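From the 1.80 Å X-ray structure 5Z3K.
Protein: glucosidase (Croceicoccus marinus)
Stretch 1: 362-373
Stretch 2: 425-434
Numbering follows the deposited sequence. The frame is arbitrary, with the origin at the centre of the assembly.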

# COMPACT_ATOMS: atom_id res chain seq x y z
N GLY A 362 13.37 12.69 -7.58
CA GLY A 362 12.55 12.72 -8.78
C GLY A 362 12.14 14.14 -9.11
O GLY A 362 12.30 15.06 -8.30
N ARG A 363 11.62 14.33 -10.32
CA ARG A 363 11.13 15.65 -10.70
C ARG A 363 9.77 15.53 -11.38
O ARG A 363 9.44 14.50 -11.97
CB ARG A 363 12.13 16.39 -11.61
CG ARG A 363 12.40 15.74 -12.94
CD ARG A 363 13.33 16.61 -13.78
NE ARG A 363 13.35 16.15 -15.16
CZ ARG A 363 14.30 16.45 -16.04
NH1 ARG A 363 15.32 17.22 -15.68
NH2 ARG A 363 14.22 15.99 -17.28
N THR A 364 8.97 16.59 -11.27
CA THR A 364 7.62 16.58 -11.83
C THR A 364 7.65 16.68 -13.35
O THR A 364 8.64 17.10 -13.96
CB THR A 364 6.79 17.73 -11.27
OG1 THR A 364 7.53 18.95 -11.47
CG2 THR A 364 6.52 17.54 -9.80
N ALA A 365 6.51 16.34 -13.97
CA ALA A 365 6.45 16.29 -15.43
C ALA A 365 6.77 17.65 -16.05
O ALA A 365 7.44 17.73 -17.09
CB ALA A 365 5.08 15.80 -15.89
N ASP A 366 6.32 18.74 -15.42
CA ASP A 366 6.58 20.07 -15.96
C ASP A 366 8.02 20.54 -15.73
O ASP A 366 8.37 21.63 -16.19
CB ASP A 366 5.58 21.09 -15.40
CG ASP A 366 5.76 21.35 -13.90
OD1 ASP A 366 6.71 20.84 -13.27
OD2 ASP A 366 4.93 22.10 -13.34
N GLY A 367 8.84 19.75 -15.04
CA GLY A 367 10.24 20.06 -14.83
C GLY A 367 10.53 21.15 -13.81
O GLY A 367 11.70 21.46 -13.59
N ASP A 368 9.52 21.71 -13.16
CA ASP A 368 9.71 22.86 -12.28
C ASP A 368 9.89 22.49 -10.81
O ASP A 368 10.11 23.39 -9.98
CB ASP A 368 8.53 23.83 -12.41
CG ASP A 368 8.64 24.74 -13.62
OD1 ASP A 368 9.76 24.89 -14.15
OD2 ASP A 368 7.60 25.30 -14.04
N THR A 369 9.79 21.22 -10.45
CA THR A 369 9.86 20.80 -9.05
C THR A 369 10.75 19.57 -8.95
O THR A 369 10.46 18.56 -9.59
CB THR A 369 8.47 20.50 -8.49
OG1 THR A 369 7.64 21.67 -8.56
CG2 THR A 369 8.57 20.03 -7.04
N ILE A 370 11.81 19.66 -8.14
CA ILE A 370 12.65 18.51 -7.78
C ILE A 370 12.32 18.10 -6.35
O ILE A 370 12.23 18.96 -5.47
CB ILE A 370 14.15 18.86 -7.88
CG1 ILE A 370 14.47 19.68 -9.14
CG2 ILE A 370 15.02 17.61 -7.67
CD1 ILE A 370 14.27 18.97 -10.43
N ARG A 371 12.16 16.79 -6.10
CA ARG A 371 11.90 16.28 -4.75
C ARG A 371 12.97 15.27 -4.37
O ARG A 371 13.21 14.31 -5.11
CB ARG A 371 10.52 15.64 -4.64
CG ARG A 371 9.41 16.65 -4.77
CD ARG A 371 8.01 16.07 -4.51
NE ARG A 371 7.06 17.17 -4.57
CZ ARG A 371 5.94 17.18 -5.27
NH1 ARG A 371 5.57 16.12 -5.99
NH2 ARG A 371 5.17 18.27 -5.24
N ILE A 372 13.59 15.46 -3.20
CA ILE A 372 14.62 14.55 -2.70
C ILE A 372 14.19 14.08 -1.32
O ILE A 372 14.10 14.89 -0.38
CB ILE A 372 16.01 15.19 -2.66
CG1 ILE A 372 16.46 15.66 -4.05
CG2 ILE A 372 17.01 14.19 -2.09
CD1 ILE A 372 16.54 17.20 -4.19
N LEU A 373 13.91 12.79 -1.20
CA LEU A 373 13.39 12.19 0.02
C LEU A 373 14.51 11.40 0.69
O LEU A 373 15.20 10.63 0.02
CB LEU A 373 12.23 11.26 -0.32
CG LEU A 373 11.62 10.52 0.87
CD1 LEU A 373 10.81 11.52 1.74
CD2 LEU A 373 10.72 9.41 0.38
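Stretch 2 (425-434) TLEIGHLPWG

The most unusual feature of this contact is a backbone carbonyl set against the rim of an indole: Gly367 O lies 3.2 Å from Trp433 CE3, at the edge of the ring and near its plane. This is the shortest approach between the two stretches, and no hydrogen bond crosses from one to the other. An aromatic edge carries a slight positive charge on its C-H groups, so a carbonyl oxygen is a favourable neighbour there.

Stretch 1 is a hairpin. Its two strand segments, 362-363 and 369-373, are paired through Gly362 N to Arg371 O (3.0 Å), Arg371 N to Gly362 O (2.8 Å) and Thr364 N to Thr369 O (3.0 Å). Between them, a type I turn from Thr364 to Gly367 is closed by the hydrogen bond from Gly367 N to Thr364 O, 2.9 Å. Asp366 braces this loop from within, its OD1 accepting from Thr364 OG1 at 2.7 Å and from Asp368 N at 2.9 Å. Gly367 follows with a positive phi of 75°, a value that by itself favours glycine.

Stretch 2 is extended from Thr425 to Gly429, passes through His430 with phi and psi of 58° and 47°, and ends in a second type I turn, from Leu431 to Gly434, in which Gly434 N donates to Leu431 O at 3.1 Å. The strand portions run in roughly opposite senses, Ile372 matched with Leu426 and Ile370 with Leu431; at the turns the order reverses locally, Gly367 facing Pro432 and Asp368 facing Trp433. The CA atoms of these pairs draw together from 9.4 Å at Ile372 and Leu426 to 6.9 Å at Gly367 and Pro432. The strand portions therefore meet through side chains, whereas the turn of stretch 2 comes close to the backbone of the hairpin loop.

At the wider end, Ile372 reaches two residues of the strand, with CG2 3.8 Å from Leu426 CD2 and CD1 4.0 Å from Ile428 CG1. All three residues are buried and direct their CA-to-CB bonds toward the opposing stretch, as alternation along each strand allows. Ile370 continues the apolar contact into the turn. Its CD1 lies 3.9 Å from Pro432 CD, while its CG1 is 3.9 Å from Trp433 CH2 and 4.3 Å from Leu431 CD2; the CA-to-CB bond of Leu431 points sideways, but the end of its side chain comes nearer.

Pro432 and Trp433 contribute the largest covered areas of stretch 2. Besides Ile370, the proline meets Gly367 O, 3.6 Å from its CG, and Arg363, whose NH1 is 3.5 Å from Pro432 CB. The latter is a packing contact, because CB is a carbon and cannot accept a hydrogen bond; the guanidinium nitrogens are hydrogen-bonded elsewhere in the structure. Trp433, with chi1 in the p well, extends its six-membered ring along the chain leaving the loop: beyond Gly367 O, its CZ3 lies 3.6 Å from Asp368 O, which approaches the ring obliquely.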

# COMPACT_ATOMS: atom_id res chain seq x y z
N THR A 425 25.02 15.98 3.89
CA THR A 425 25.12 17.09 2.96
C THR A 425 24.76 16.56 1.59
O THR A 425 25.04 15.41 1.27
CB THR A 425 26.51 17.75 2.98
OG1 THR A 425 26.52 18.85 2.06
CG2 THR A 425 27.59 16.75 2.58
N LEU A 426 24.08 17.40 0.79
CA LEU A 426 23.44 16.97 -0.44
C LEU A 426 23.74 17.98 -1.53
O LEU A 426 23.40 19.15 -1.39
CB LEU A 426 21.92 16.84 -0.24
CG LEU A 426 21.05 16.81 -1.50
CD1 LEU A 426 21.33 15.55 -2.34
CD2 LEU A 426 19.55 16.91 -1.15
N GLU A 427 24.37 17.55 -2.62
CA GLU A 427 24.68 18.46 -3.73
C GLU A 427 23.79 18.13 -4.92
O GLU A 427 23.84 17.02 -5.46
CB GLU A 427 26.15 18.38 -4.13
CG GLU A 427 26.49 19.27 -5.32
CD GLU A 427 27.96 19.67 -5.39
OE1 GLU A 427 28.71 19.41 -4.42
OE2 GLU A 427 28.35 20.25 -6.41
N ILE A 428 22.97 19.09 -5.33
CA ILE A 428 22.10 18.95 -6.49
C ILE A 428 22.68 19.79 -7.61
O ILE A 428 22.80 21.01 -7.48
CB ILE A 428 20.66 19.37 -6.17
CG1 ILE A 428 20.14 18.68 -4.91
CG2 ILE A 428 19.76 19.05 -7.34
CD1 ILE A 428 20.07 19.58 -3.68
N GLY A 429 23.03 19.15 -8.71
CA GLY A 429 23.57 19.87 -9.84
C GLY A 429 22.66 19.84 -11.05
O GLY A 429 21.72 19.05 -11.10
N HIS A 430 22.93 20.72 -12.01
CA HIS A 430 22.23 20.75 -13.30
C HIS A 430 20.72 20.93 -13.13
O HIS A 430 19.93 20.22 -13.76
CB HIS A 430 22.54 19.50 -14.11
CG HIS A 430 23.99 19.29 -14.36
ND1 HIS A 430 24.71 20.07 -15.25
CD2 HIS A 430 24.88 18.41 -13.84
CE1 HIS A 430 25.97 19.67 -15.27
NE2 HIS A 430 26.10 18.67 -14.42
N LEU A 431 20.31 21.88 -12.29
CA LEU A 431 18.89 22.18 -12.17
C LEU A 431 18.34 22.45 -13.57
O LEU A 431 18.96 23.19 -14.34
CB LEU A 431 18.64 23.37 -11.25
CG LEU A 431 18.92 23.12 -9.76
CD1 LEU A 431 18.75 24.39 -8.93
CD2 LEU A 431 18.03 22.01 -9.24
N PRO A 432 17.21 21.83 -13.95
CA PRO A 432 16.87 21.75 -15.38
C PRO A 432 16.39 23.06 -15.97
O PRO A 432 16.44 23.22 -17.20
CB PRO A 432 15.77 20.68 -15.42
CG PRO A 432 15.15 20.71 -14.05
CD PRO A 432 16.26 21.09 -13.10
N TRP A 433 15.91 23.99 -15.15
CA TRP A 433 15.49 25.30 -15.64
C TRP A 433 16.65 26.29 -15.69
O TRP A 433 16.42 27.47 -16.00
CB TRP A 433 14.37 25.84 -14.76
CG TRP A 433 14.74 25.85 -13.32
CD1 TRP A 433 15.52 26.77 -12.69
CD2 TRP A 433 14.37 24.88 -12.33
NE1 TRP A 433 15.66 26.44 -11.36
CE2 TRP A 433 14.96 25.28 -11.11
CE3 TRP A 433 13.61 23.72 -12.35
CZ2 TRP A 433 14.82 24.55 -9.94
CZ3 TRP A 433 13.45 23.00 -11.18
CH2 TRP A 433 14.05 23.42 -9.99
N GLY A 434 17.86 25.86 -15.40
CA GLY A 434 19.03 26.70 -15.55
C GLY A 434 19.50 27.31 -14.24
O GLY A 434 19.23 26.83 -13.14